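Local coordinates for protein acyl-CoA thioesterase II TesB2 (Mycobacterium marinum, PDB 3U0A) that probably hydrolyses fatty acyl-CoA thioesters to free fatty acids and coenzyme A, as a double-hotdog thioesterase of lipid metabolism, at residues L46-R51 with T76-E81; V50-P55 with V90-N95; A163-P166 with S170-Q173; Y195-T200 with L237-S242. All coordinates share one frame; numbering follows the deposited sequence.

Interaction 1. Residues L46-R51 with T76-E81; sequences LVSAVR and TVFLVE. With NA (sodium ion), chain G.
Phe78 and Val80 of strand 76-85 pack on Ser48 and Ala49, late in helix 34-51. This is part of the helix-on-sheet packing of a hotdog domain, in which an antiparallel sheet curls round one long helix. The axes of the two short segments approach to 8.5 Å, with their N-to-C directions 45° apart, and the four touching residues are all buried. Along the strand, Phe78 comes first. Its CB points at the helix and meets the serine hydroxyl directly, Phe78 CB lying 3.2 Å from Ser48 OG. With chi1 at -54° the ring stands beside its own backbone N, so the same oxygen comes obliquely to the root of the ring, Ser48 OG to Phe78 CG measuring 3.5 Å; the ring also packs on Ala96 of strand 89-98. Leu79 turns the other way, to Ile20 of strand 20-23. Val80 faces the helix again and uses one branch: its CG2 rests on the peptide between Ser48 and Ala49, 3.5 Å from Ser48 O, and also touches Ser48 CB at 3.9 Å. No hydrogen bond joins the two segments, and Ser48 meets the strand by van der Waals contact alone. Beyond Val80, Glu81 forms a salt bridge with Arg93 of the neighbouring strand 89-98. On the helix, the carbonyl of Val50 is committed to a metal, with Val50 O 2.8 Å from the sodium ion.

Interaction 2. Residues V50-P55 with V90-N95; sequences VRTVDP and VTRRVN. With NA (sodium ion), chain G.
The guanidinium of Arg92 carries this contact, with methyl groups over one face and oxygens at its edge. Val53 CG2 and Val90 CG1 lie on that same face; Val90 CG1 stands 3.0 Å above the plane, displaced toward the rim, and the two methyls touch each other at 4.0 Å. At the edge, Arg92 grips Thr52 side-on, two nitrogens each holding a different oxygen and both oxygens lying close to the guanidinium plane. Arg92 NH2 donates to Thr52 O over 2.6 Å in a nearly straight bond of 167°, although it approaches from above the carbonyl plane. Arg92 NE donates to Thr52 OG1 over 2.7 Å at a more bent 153°. The bend of the arginine chain at chi2 (-64°) turns the group back along its own strand, where Arg92 NH1 also donates to Thr91 O at 3.2 Å. That nitrogen has a salt bridge to Asp85 besides, so the group is fixed in its rotation from several directions. Thr52 OG1, in turn, is hydrogen-bonded to Ala49 O, which links the arginine to the last part of the helix. Beyond Thr52 the chain folds over a metal: Val53 N bonds to Val50 O, which also binds the sodium ion, and the ion takes Val53 O at 2.7 Å and a water at 2.4 Å. Here a strand arginine and a sodium ion bound by main-chain carbonyls together secure the turn leaving the central helix of the N-terminal hotdog domain.

Interaction 3. Residues A163-P166 with S170-Q173; sequences APLP and SQQQ
The loop that leads into strand 171-178 of the C-terminal hotdog domain is tied back to that strand by a side-chain amide: Gln171 meets the backbone of Ala163 and Leu165 with both its oxygen and its nitrogen. Leu165 N donates to Gln171 OE1 over 3.0 Å in an almost straight bond of 171°, arriving well to one side of the amide C=O direction, at 114°. Gln171 NE2 gives a longer bond of 3.3 Å to Ala163 O, tilted both from that carbonyl plane and from its own amide plane. Pro164 lies between the two bonded residues in an extended conformation, and this puts the carbonyl before it and the N-H after it on the same side, toward the glutamine. Between the two bonds, Pro164 CA packs 3.5 Å from Gln171 OE1. Gln171 reaches this far because its chain runs extended beyond CG (chi2 168°). Gln173, next on the same face of the strand, borders the contact more loosely: its OE1 stops 4.2 Å from Ala163 N, while its NE2 is hydrogen-bonded to Asp240. Farther along the loop, Leu165 packs on Lys168 of the second subunit, at the surface. The amide offers its N-H and oxygen on one edge, much as a single residue of a neighbouring strand offers its backbone N-H and C=O; the arrangement is a side-chain counterpart of beta-sheet pairing.

Interaction 4. Residues Y195-T200 with L237-S242; sequences YMSDLT and LLYDQS
Ser197 and Thr200, on one side of helix 186-200, meet Tyr239 and Gln241 of strand 237-247 inside the C-terminal hotdog domain. The axes of the short segments stay 11.5 Å apart, so long side chains from the strand must span the distance. First along the helix, Ser197 offers its hydroxyl: OG stands anti to the backbone N (chi1 167°) and lies in the plane of the tyrosine ring, at its edge. Tyr239 OH donates to Ser197 OG over 2.7 Å, and Ser197 CB sits 3.3 Å from the same phenol oxygen. Asp198 turns away, toward helix 34-51, and is hydrogen-bonded to His223. Thr200, one turn on from Met196, folds its hydroxyl back so that Thr200 OG1 donates to Met196 O over 2.8 Å. Thr200 OG1 also borders the ring edge, 3.8 Å from Tyr239 CE2. Gln241 crosses Thr200 at about a right angle; its NE2 is 3.6 Å from Thr200 O, near but not hydrogen-bonded, while its OE1 accepts from Gln172. Gln241 CG also covers one face of the Tyr239 ring. With Ser197 OG accepting from the phenol and the Thr200 hydroxyl donating to the helix carbonyl, helix and strand segments are joined by one short hydrogen bond, which, with the Thr200 edge contact and the Gln241 methylene over one face, limits how the ring can turn.

How the interactions relate
Interactions 1, 2 and 4 are buried, whereas interaction 3 lies at the surface; it and interaction 2 both touch the second subunit. Interactions 1 and 4 are counterparts, each setting the long helix of one hotdog domain against its sheet at a similar angle, but the first is closer and rests on van der Waals packing, while the second spans a wider gap with a hydroxyl bond. Interactions 1 and 2 share helix 34-51 and the sodium site, and their strands are neighbours; across the contacts themselves, a charged group bonds only in interaction 2, through Arg92. In the other domain, interactions 3 and 4 sit on adjacent strands, joined by a backbone bond between Gln172 and Gln241.

Interaction 1. Residues L46-R51 with T76-E81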
loop_
_atom_site.group_PDB
_atom_site.type_symbol
_atom_site.label_atom_id
_atom_site.label_comp_id
_atom_site.label_asym_id
_atom_site.label_seq_id
_atom_site.Cartn_x
_atom_site.Cartn_y
_atom_site.Cartn_z
ATOM N N LEU A 46 -1.149 10.536 -11.982
ATOM C CA LEU A 46 0.131 10.878 -11.329
ATOM C C LEU A 46 0.853 12.025 -12.035
ATOM O O LEU A 46 1.373 12.938 -11.382
ATOM C CB LEU A 46 1.074 9.675 -11.239
ATOM C CG LEU A 46 2.474 9.950 -10.698
ATOM C CD1 LEU A 46 2.478 10.385 -9.259
ATOM C CD2 LEU A 46 3.374 8.749 -10.853
ATOM N N VAL A 47 0.859 11.973 -13.370
ATOM C CA VAL A 47 1.535 12.989 -14.146
ATOM C C VAL A 47 0.928 14.342 -13.831
ATOM O O VAL A 47 1.642 15.325 -13.723
ATOM C CB VAL A 47 1.473 12.688 -15.643
ATOM C CG1 VAL A 47 1.993 13.871 -16.474
ATOM C CG2 VAL A 47 2.248 11.434 -15.930
ATOM N N SER A 48 -0.387 14.373 -13.654
ATOM C CA SER A 48 -1.092 15.589 -13.224
ATOM C C SER A 48 -0.637 16.116 -11.871
ATOM O O SER A 48 -0.567 17.331 -11.639
ATOM C CB SER A 48 -2.580 15.293 -13.118
ATOM O OG SER A 48 -3.198 15.488 -14.365
ATOM N N ALA A 49 -0.408 15.187 -10.954
ATOM C CA ALA A 49 0.096 15.524 -9.658
ATOM C C ALA A 49 1.487 16.175 -9.828
ATOM O O ALA A 49 1.745 17.206 -9.241
ATOM C CB ALA A 49 0.148 14.270 -8.784
ATOM N N VAL A 50 2.330 15.566 -10.668
ATOM C CA VAL A 50 3.713 15.931 -10.835
ATOM C C VAL A 50 3.877 17.372 -11.410
ATOM O O VAL A 50 4.837 18.105 -11.093
ATOM C CB VAL A 50 4.417 14.883 -11.717
ATOM C CG1 VAL A 50 5.807 15.336 -12.142
ATOM C CG2 VAL A 50 4.501 13.571 -10.985
ATOM N N ARG A 51 2.906 17.790 -12.214
ATOM C CA ARG A 51 2.967 19.112 -12.853
ATOM C C ARG A 51 2.691 20.286 -11.912
ATOM O O ARG A 51 3.046 21.428 -12.214
ATOM C CB ARG A 51 2.066 19.133 -14.079
ATOM C CG ARG A 51 2.790 18.399 -15.183
ATOM C CD ARG A 51 2.175 18.462 -16.550
ATOM N NE ARG A 51 1.851 19.809 -17.023
ATOM C CZ ARG A 51 1.389 20.049 -18.253
ATOM N NH1 ARG A 51 1.125 21.310 -18.649
ATOM N NH2 ARG A 51 1.224 19.012 -19.107
ATOM N N THR A 76 -10.413 12.320 -20.350
ATOM C CA THR A 76 -10.495 12.373 -18.891
ATOM C C THR A 76 -9.881 13.691 -18.373
ATOM O O THR A 76 -8.901 14.201 -18.911
ATOM C CB THR A 76 -9.776 11.173 -18.248
ATOM O OG1 THR A 76 -10.242 9.971 -18.850
ATOM C CG2 THR A 76 -10.027 11.115 -16.718
ATOM N N VAL A 77 -10.497 14.220 -17.328
ATOM C CA VAL A 77 -10.049 15.412 -16.690
ATOM C C VAL A 77 -9.518 15.058 -15.306
ATOM O O VAL A 77 -10.100 14.246 -14.590
ATOM C CB VAL A 77 -11.204 16.412 -16.596
ATOM C CG1 VAL A 77 -10.854 17.578 -15.678
ATOM C CG2 VAL A 77 -11.580 16.866 -17.996
ATOM N N PHE A 78 -8.409 15.683 -14.935
ATOM C CA PHE A 78 -7.726 15.398 -13.677
ATOM C C PHE A 78 -7.768 16.650 -12.810
ATOM O O PHE A 78 -7.285 17.724 -13.204
ATOM C CB PHE A 78 -6.283 14.917 -13.943
ATOM C CG PHE A 78 -6.220 13.752 -14.883
ATOM C CD1 PHE A 78 -6.377 12.457 -14.416
ATOM C CD2 PHE A 78 -6.113 13.947 -16.243
ATOM C CE1 PHE A 78 -6.389 11.389 -15.276
ATOM C CE2 PHE A 78 -6.104 12.872 -17.112
ATOM C CZ PHE A 78 -6.240 11.596 -16.630
ATOM N N LEU A 79 -8.363 16.477 -11.634
ATOM C CA LEU A 79 -8.525 17.513 -10.658
ATOM C C LEU A 79 -7.562 17.330 -9.493
ATOM O O LEU A 79 -7.776 16.486 -8.637
ATOM C CB LEU A 79 -9.955 17.462 -10.161
ATOM C CG LEU A 79 -10.976 17.644 -11.280
ATOM C CD1 LEU A 79 -12.353 17.707 -10.634
ATOM C CD2 LEU A 79 -10.644 18.917 -12.116
ATOM N N VAL A 80 -6.525 18.162 -9.468
ATOM C CA VAL A 80 -5.436 18.087 -8.486
ATOM C C VAL A 80 -5.751 18.950 -7.267
ATOM O O VAL A 80 -6.228 20.054 -7.428
ATOM C CB VAL A 80 -4.065 18.549 -9.080
ATOM C CG1 VAL A 80 -2.922 18.332 -8.095
ATOM C CG2 VAL A 80 -3.773 17.829 -10.374
ATOM N N GLU A 81 -5.463 18.426 -6.070
ATOM C CA GLU A 81 -5.629 19.136 -4.796
ATOM C C GLU A 81 -4.266 19.279 -4.147
ATOM O O GLU A 81 -3.595 18.258 -3.965
ATOM C CB GLU A 81 -6.482 18.297 -3.870
ATOM C CG GLU A 81 -6.638 18.884 -2.475
ATOM C CD GLU A 81 -7.274 17.883 -1.521
ATOM O OE1 GLU A 81 -8.505 17.638 -1.642
ATOM O OE2 GLU A 81 -6.518 17.291 -0.691
HETATM NA NA NA G . 7.484 17.962 -10.291
HETATM O O HOH W 1 8.318 15.944 -9.270
#

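Interaction 2. Residues V50-P55 with V90-N95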
loop_
_atom_site.group_PDB
_atom_site.type_symbol
_atom_site.label_atom_id
_atom_site.label_comp_id
_atom_site.label_asym_id
_atom_site.label_seq_id
_atom_site.Cartn_x
_atom_site.Cartn_y
_atom_site.Cartn_z
ATOM N N VAL A 50 2.330 15.566 -10.668
ATOM C CA VAL A 50 3.713 15.931 -10.835
ATOM C C VAL A 50 3.877 17.372 -11.410
ATOM O O VAL A 50 4.837 18.105 -11.093
ATOM C CB VAL A 50 4.417 14.883 -11.717
ATOM C CG1 VAL A 50 5.807 15.336 -12.142
ATOM C CG2 VAL A 50 4.501 13.571 -10.985
ATOM N N ARG A 51 2.906 17.790 -12.214
ATOM C CA ARG A 51 2.967 19.112 -12.853
ATOM C C ARG A 51 2.691 20.286 -11.912
ATOM O O ARG A 51 3.046 21.428 -12.214
ATOM C CB ARG A 51 2.066 19.133 -14.079
ATOM C CG ARG A 51 2.790 18.399 -15.183
ATOM C CD ARG A 51 2.175 18.462 -16.550
ATOM N NE ARG A 51 1.851 19.809 -17.023
ATOM C CZ ARG A 51 1.389 20.049 -18.253
ATOM N NH1 ARG A 51 1.125 21.310 -18.649
ATOM N NH2 ARG A 51 1.224 19.012 -19.107
ATOM N N THR A 52 2.098 19.972 -10.762
ATOM C CA THR A 52 1.769 20.939 -9.722
ATOM C C THR A 52 2.799 20.921 -8.604
ATOM O O THR A 52 2.644 21.626 -7.606
ATOM C CB THR A 52 0.380 20.642 -9.083
ATOM O OG1 THR A 52 0.463 19.484 -8.243
ATOM C CG2 THR A 52 -0.657 20.418 -10.149
ATOM N N VAL A 53 3.845 20.114 -8.769
ATOM C CA VAL A 53 4.897 19.972 -7.743
ATOM C C VAL A 53 6.200 20.595 -8.195
ATOM O O VAL A 53 6.653 20.341 -9.273
ATOM C CB VAL A 53 5.090 18.488 -7.340
ATOM C CG1 VAL A 53 6.248 18.313 -6.371
ATOM C CG2 VAL A 53 3.785 17.957 -6.775
ATOM N N ASP A 54 6.749 21.454 -7.346
ATOM C CA ASP A 54 8.142 21.873 -7.421
ATOM C C ASP A 54 9.080 20.682 -7.717
ATOM O O ASP A 54 9.110 19.722 -6.964
ATOM C CB ASP A 54 8.530 22.522 -6.096
ATOM C CG ASP A 54 9.921 23.158 -6.137
ATOM O OD1 ASP A 54 10.882 22.520 -6.650
ATOM O OD2 ASP A 54 10.040 24.316 -5.655
ATOM N N PRO A 55 9.847 20.744 -8.818
ATOM C CA PRO A 55 10.635 19.576 -9.217
ATOM C C PRO A 55 11.808 19.245 -8.313
ATOM O O PRO A 55 12.354 18.145 -8.444
ATOM C CB PRO A 55 11.106 19.895 -10.644
ATOM C CG PRO A 55 10.763 21.311 -10.908
ATOM C CD PRO A 55 9.872 21.828 -9.819
ATOM N N VAL A 90 5.904 17.318 -0.166
ATOM C CA VAL A 90 4.714 17.874 -0.759
ATOM C C VAL A 90 3.763 16.704 -0.993
ATOM O O VAL A 90 4.185 15.591 -1.332
ATOM C CB VAL A 90 5.063 18.630 -2.058
ATOM C CG1 VAL A 90 3.834 18.897 -2.896
ATOM C CG2 VAL A 90 5.792 19.944 -1.751
ATOM N N THR A 91 2.473 16.923 -0.761
ATOM C CA THR A 91 1.483 15.866 -0.982
ATOM C C THR A 91 0.406 16.359 -1.914
ATOM O O THR A 91 -0.029 17.484 -1.775
ATOM C CB THR A 91 0.808 15.419 0.343
ATOM O OG1 THR A 91 1.814 15.111 1.328
ATOM C CG2 THR A 91 -0.074 14.196 0.113
ATOM N N ARG A 92 -0.039 15.496 -2.828
ATOM C CA ARG A 92 -1.144 15.785 -3.739
ATOM C C ARG A 92 -2.253 14.746 -3.682
ATOM O O ARG A 92 -1.967 13.575 -3.435
ATOM C CB ARG A 92 -0.611 15.858 -5.160
ATOM C CG ARG A 92 0.377 17.000 -5.404
ATOM C CD ARG A 92 -0.281 18.358 -5.226
ATOM N NE ARG A 92 0.591 19.488 -5.537
ATOM C CZ ARG A 92 1.166 20.293 -4.648
ATOM N NH1 ARG A 92 1.006 20.120 -3.324
ATOM N NH2 ARG A 92 1.923 21.279 -5.080
ATOM N N ARG A 93 -3.511 15.171 -3.885
ATOM C CA ARG A 93 -4.608 14.219 -4.207
ATOM C C ARG A 93 -5.108 14.536 -5.593
ATOM O O ARG A 93 -5.089 15.708 -5.984
ATOM C CB ARG A 93 -5.756 14.222 -3.188
ATOM C CG ARG A 93 -5.325 13.621 -1.873
ATOM C CD ARG A 93 -6.461 13.342 -0.907
ATOM N NE ARG A 93 -7.352 14.485 -0.630
ATOM C CZ ARG A 93 -8.490 14.436 0.109
ATOM N NH1 ARG A 93 -8.939 13.294 0.686
ATOM N NH2 ARG A 93 -9.211 15.538 0.247
ATOM N N VAL A 94 -5.503 13.507 -6.340
ATOM C CA VAL A 94 -6.024 13.669 -7.689
ATOM C C VAL A 94 -7.278 12.817 -7.877
ATOM O O VAL A 94 -7.304 11.637 -7.457
ATOM C CB VAL A 94 -5.016 13.233 -8.789
ATOM C CG1 VAL A 94 -5.631 13.414 -10.179
ATOM C CG2 VAL A 94 -3.712 13.999 -8.700
ATOM N N ASN A 95 -8.298 13.423 -8.517
ATOM C CA ASN A 95 -9.486 12.717 -8.979
ATOM C C ASN A 95 -9.567 12.736 -10.509
ATOM O O ASN A 95 -9.615 13.782 -11.104
ATOM C CB ASN A 95 -10.763 13.350 -8.420
ATOM C CG ASN A 95 -11.056 12.965 -6.978
ATOM O OD1 ASN A 95 -10.448 12.043 -6.391
ATOM N ND2 ASN A 95 -12.023 13.670 -6.398
HETATM NA NA NA G . 7.484 17.962 -10.291
HETATM O O HOH W 1 8.318 15.944 -9.270
#

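Interaction 3. Residues A163-P166 with S170-Q173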
loop_
_atom_site.group_PDB
_atom_site.type_symbol
_atom_site.label_atom_id
_atom_site.label_comp_id
_atom_site.label_asym_id
_atom_site.label_seq_id
_atom_site.Cartn_x
_atom_site.Cartn_y
_atom_site.Cartn_z
ATOM N N ALA A 163 12.855 -19.520 -7.660
ATOM C CA ALA A 163 13.388 -19.772 -6.321
ATOM C C ALA A 163 12.278 -19.545 -5.287
ATOM O O ALA A 163 11.927 -18.393 -4.996
ATOM C CB ALA A 163 14.580 -18.856 -6.033
ATOM N N PRO A 164 11.690 -20.642 -4.758
ATOM C CA PRO A 164 10.548 -20.423 -3.886
ATOM C C PRO A 164 10.982 -19.985 -2.474
ATOM O O PRO A 164 12.107 -20.227 -2.052
ATOM C CB PRO A 164 9.831 -21.804 -3.876
ATOM C CG PRO A 164 10.643 -22.720 -4.738
ATOM C CD PRO A 164 11.992 -22.081 -4.902
ATOM N N LEU A 165 10.073 -19.326 -1.768
ATOM C CA LEU A 165 10.242 -19.023 -0.371
ATOM C C LEU A 165 9.327 -19.906 0.475
ATOM O O LEU A 165 8.294 -20.406 -0.000
ATOM C CB LEU A 165 9.928 -17.546 -0.075
ATOM C CG LEU A 165 10.769 -16.443 -0.755
ATOM C CD1 LEU A 165 10.079 -15.129 -0.406
ATOM C CD2 LEU A 165 12.268 -16.460 -0.402
ATOM N N PRO A 166 9.700 -20.071 1.749
ATOM C CA PRO A 166 8.959 -20.938 2.664
ATOM C C PRO A 166 7.484 -20.509 2.903
ATOM O O PRO A 166 7.212 -19.333 3.227
ATOM C CB PRO A 166 9.772 -20.875 3.981
ATOM C CG PRO A 166 11.086 -20.286 3.626
ATOM C CD PRO A 166 10.929 -19.524 2.355
ATOM N N SER A 170 1.877 -18.742 -3.890
ATOM C CA SER A 170 1.691 -18.241 -5.217
ATOM C C SER A 170 2.707 -17.168 -5.530
ATOM O O SER A 170 2.543 -16.011 -5.146
ATOM C CB SER A 170 0.272 -17.685 -5.310
ATOM O OG SER A 170 -0.168 -17.580 -6.639
ATOM N N GLN A 171 3.760 -17.558 -6.235
ATOM C CA GLN A 171 4.851 -16.657 -6.605
ATOM C C GLN A 171 4.919 -16.607 -8.101
ATOM O O GLN A 171 4.588 -17.573 -8.798
ATOM C CB GLN A 171 6.240 -17.149 -6.087
ATOM C CG GLN A 171 6.481 -16.941 -4.601
ATOM C CD GLN A 171 7.706 -17.688 -4.099
ATOM O OE1 GLN A 171 7.586 -18.673 -3.364
ATOM N NE2 GLN A 171 8.890 -17.222 -4.486
ATOM N N GLN A 172 5.394 -15.481 -8.596
ATOM C CA GLN A 172 5.688 -15.377 -9.999
ATOM C C GLN A 172 6.814 -14.383 -10.231
ATOM O O GLN A 172 6.874 -13.360 -9.572
ATOM C CB GLN A 172 4.440 -14.989 -10.754
ATOM C CG GLN A 172 4.722 -14.521 -12.155
ATOM C CD GLN A 172 3.489 -14.517 -13.019
ATOM O OE1 GLN A 172 3.287 -15.467 -13.762
ATOM N NE2 GLN A 172 2.645 -13.468 -12.922
ATOM N N GLN A 173 7.715 -14.715 -11.153
ATOM C CA GLN A 173 8.804 -13.826 -11.533
ATOM C C GLN A 173 8.775 -13.515 -13.012
ATOM O O GLN A 173 8.714 -14.430 -13.840
ATOM C CB GLN A 173 10.144 -14.417 -11.103
ATOM C CG GLN A 173 10.401 -14.156 -9.630
ATOM C CD GLN A 173 11.460 -15.050 -9.034
ATOM O OE1 GLN A 173 11.958 -15.969 -9.696
ATOM N NE2 GLN A 173 11.825 -14.782 -7.783
#

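Interaction 4. Residues Y195-T200 with L237-S242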
loop_
_atom_site.group_PDB
_atom_site.type_symbol
_atom_site.label_atom_id
_atom_site.label_comp_id
_atom_site.label_asym_id
_atom_site.label_seq_id
_atom_site.Cartn_x
_atom_site.Cartn_y
_atom_site.Cartn_z
ATOM N N TYR A 195 2.946 1.561 -14.944
ATOM C CA TYR A 195 2.084 1.044 -15.994
ATOM C C TYR A 195 2.206 -0.472 -16.159
ATOM O O TYR A 195 1.193 -1.213 -16.152
ATOM C CB TYR A 195 2.411 1.742 -17.330
ATOM C CG TYR A 195 1.559 1.289 -18.494
ATOM C CD1 TYR A 195 0.259 1.690 -18.593
ATOM C CD2 TYR A 195 2.053 0.426 -19.473
ATOM C CE1 TYR A 195 -0.539 1.291 -19.638
ATOM C CE2 TYR A 195 1.259 0.023 -20.534
ATOM C CZ TYR A 195 -0.041 0.456 -20.604
ATOM O OH TYR A 195 -0.880 0.077 -21.618
ATOM N N MET A 196 3.437 -0.953 -16.316
ATOM C CA MET A 196 3.642 -2.406 -16.489
ATOM C C MET A 196 3.194 -3.214 -15.286
ATOM O O MET A 196 2.675 -4.313 -15.457
ATOM C CB MET A 196 5.072 -2.744 -16.840
ATOM C CG MET A 196 5.412 -2.388 -18.275
ATOM S SD MET A 196 4.741 -3.560 -19.456
ATOM C CE MET A 196 5.723 -5.029 -19.118
ATOM N N SER A 197 3.372 -2.665 -14.071
ATOM C CA SER A 197 2.864 -3.328 -12.855
ATOM C C SER A 197 1.328 -3.382 -12.881
ATOM O O SER A 197 0.726 -4.423 -12.684
ATOM C CB SER A 197 3.354 -2.647 -11.568
ATOM O OG SER A 197 2.643 -3.095 -10.417
ATOM N N ASP A 198 0.700 -2.269 -13.183
ATOM C CA ASP A 198 -0.739 -2.302 -13.352
ATOM C C ASP A 198 -1.237 -3.331 -14.393
ATOM O O ASP A 198 -2.377 -3.765 -14.291
ATOM C CB ASP A 198 -1.289 -0.890 -13.645
ATOM C CG ASP A 198 -1.375 -0.026 -12.386
ATOM O OD1 ASP A 198 -1.324 -0.597 -11.273
ATOM O OD2 ASP A 198 -1.472 1.213 -12.511
ATOM N N LEU A 199 -0.393 -3.709 -15.371
ATOM C CA LEU A 199 -0.760 -4.728 -16.380
ATOM C C LEU A 199 -0.442 -6.124 -15.936
ATOM O O LEU A 199 -1.055 -7.047 -16.425
ATOM C CB LEU A 199 -0.056 -4.531 -17.726
ATOM C CG LEU A 199 -0.288 -3.210 -18.440
ATOM C CD1 LEU A 199 0.214 -3.239 -19.881
ATOM C CD2 LEU A 199 -1.753 -2.790 -18.397
ATOM N N THR A 200 0.520 -6.293 -15.026
ATOM C CA THR A 200 1.105 -7.633 -14.777
ATOM C C THR A 200 1.026 -8.196 -13.383
ATOM O O THR A 200 1.045 -9.385 -13.258
ATOM C CB THR A 200 2.585 -7.675 -15.161
ATOM O OG1 THR A 200 3.325 -6.817 -14.282
ATOM C CG2 THR A 200 2.745 -7.234 -16.588
ATOM N N LEU A 237 14.474 -5.024 -15.867
ATOM C CA LEU A 237 13.921 -5.021 -14.511
ATOM C C LEU A 237 13.360 -6.418 -14.195
ATOM O O LEU A 237 12.659 -7.013 -15.021
ATOM C CB LEU A 237 12.799 -3.993 -14.400
ATOM C CG LEU A 237 13.152 -2.563 -14.747
ATOM C CD1 LEU A 237 11.895 -1.742 -14.924
ATOM C CD2 LEU A 237 14.107 -1.954 -13.708
ATOM N N LEU A 238 13.679 -6.939 -13.015
ATOM C CA LEU A 238 13.054 -8.158 -12.533
ATOM C C LEU A 238 11.940 -7.852 -11.549
ATOM O O LEU A 238 12.138 -7.173 -10.533
ATOM C CB LEU A 238 14.050 -9.057 -11.849
ATOM C CG LEU A 238 13.517 -10.267 -11.052
ATOM C CD1 LEU A 238 13.025 -11.367 -11.982
ATOM C CD2 LEU A 238 14.624 -10.788 -10.169
ATOM N N TYR A 239 10.763 -8.362 -11.878
ATOM C CA TYR A 239 9.636 -8.224 -11.036
ATOM C C TYR A 239 9.455 -9.487 -10.236
ATOM O O TYR A 239 9.023 -10.502 -10.755
ATOM C CB TYR A 239 8.384 -8.012 -11.836
ATOM C CG TYR A 239 7.376 -7.183 -11.108
ATOM C CD1 TYR A 239 7.479 -6.909 -9.731
ATOM C CD2 TYR A 239 6.293 -6.667 -11.789
ATOM C CE1 TYR A 239 6.523 -6.110 -9.085
ATOM C CE2 TYR A 239 5.335 -5.877 -11.152
ATOM C CZ TYR A 239 5.444 -5.577 -9.826
ATOM O OH TYR A 239 4.460 -4.752 -9.306
ATOM N N ASP A 240 9.755 -9.405 -8.959
ATOM C CA ASP A 240 9.549 -10.524 -8.076
ATOM C C ASP A 240 8.197 -10.357 -7.354
ATOM O O ASP A 240 8.039 -9.450 -6.542
ATOM C CB ASP A 240 10.723 -10.621 -7.112
ATOM C CG ASP A 240 10.645 -11.805 -6.233
ATOM O OD1 ASP A 240 10.141 -12.849 -6.659
ATOM O OD2 ASP A 240 11.093 -11.679 -5.103
ATOM N N GLN A 241 7.252 -11.238 -7.694
ATOM C CA GLN A 241 5.834 -11.090 -7.326
ATOM C C GLN A 241 5.350 -12.240 -6.477
ATOM O O GLN A 241 5.954 -13.321 -6.459
ATOM C CB GLN A 241 4.916 -11.043 -8.554
ATOM C CG GLN A 241 5.357 -10.137 -9.669
ATOM C CD GLN A 241 4.458 -10.248 -10.900
ATOM O OE1 GLN A 241 4.002 -11.332 -11.244
ATOM N NE2 GLN A 241 4.216 -9.127 -11.570
ATOM N N SER A 242 4.250 -11.983 -5.774
ATOM C CA SER A 242 3.568 -13.007 -5.009
ATOM C C SER A 242 2.133 -12.605 -4.702
ATOM O O SER A 242 1.789 -11.432 -4.703
ATOM C CB SER A 242 4.319 -13.320 -3.707
ATOM O OG SER A 242 3.693 -12.757 -2.556
#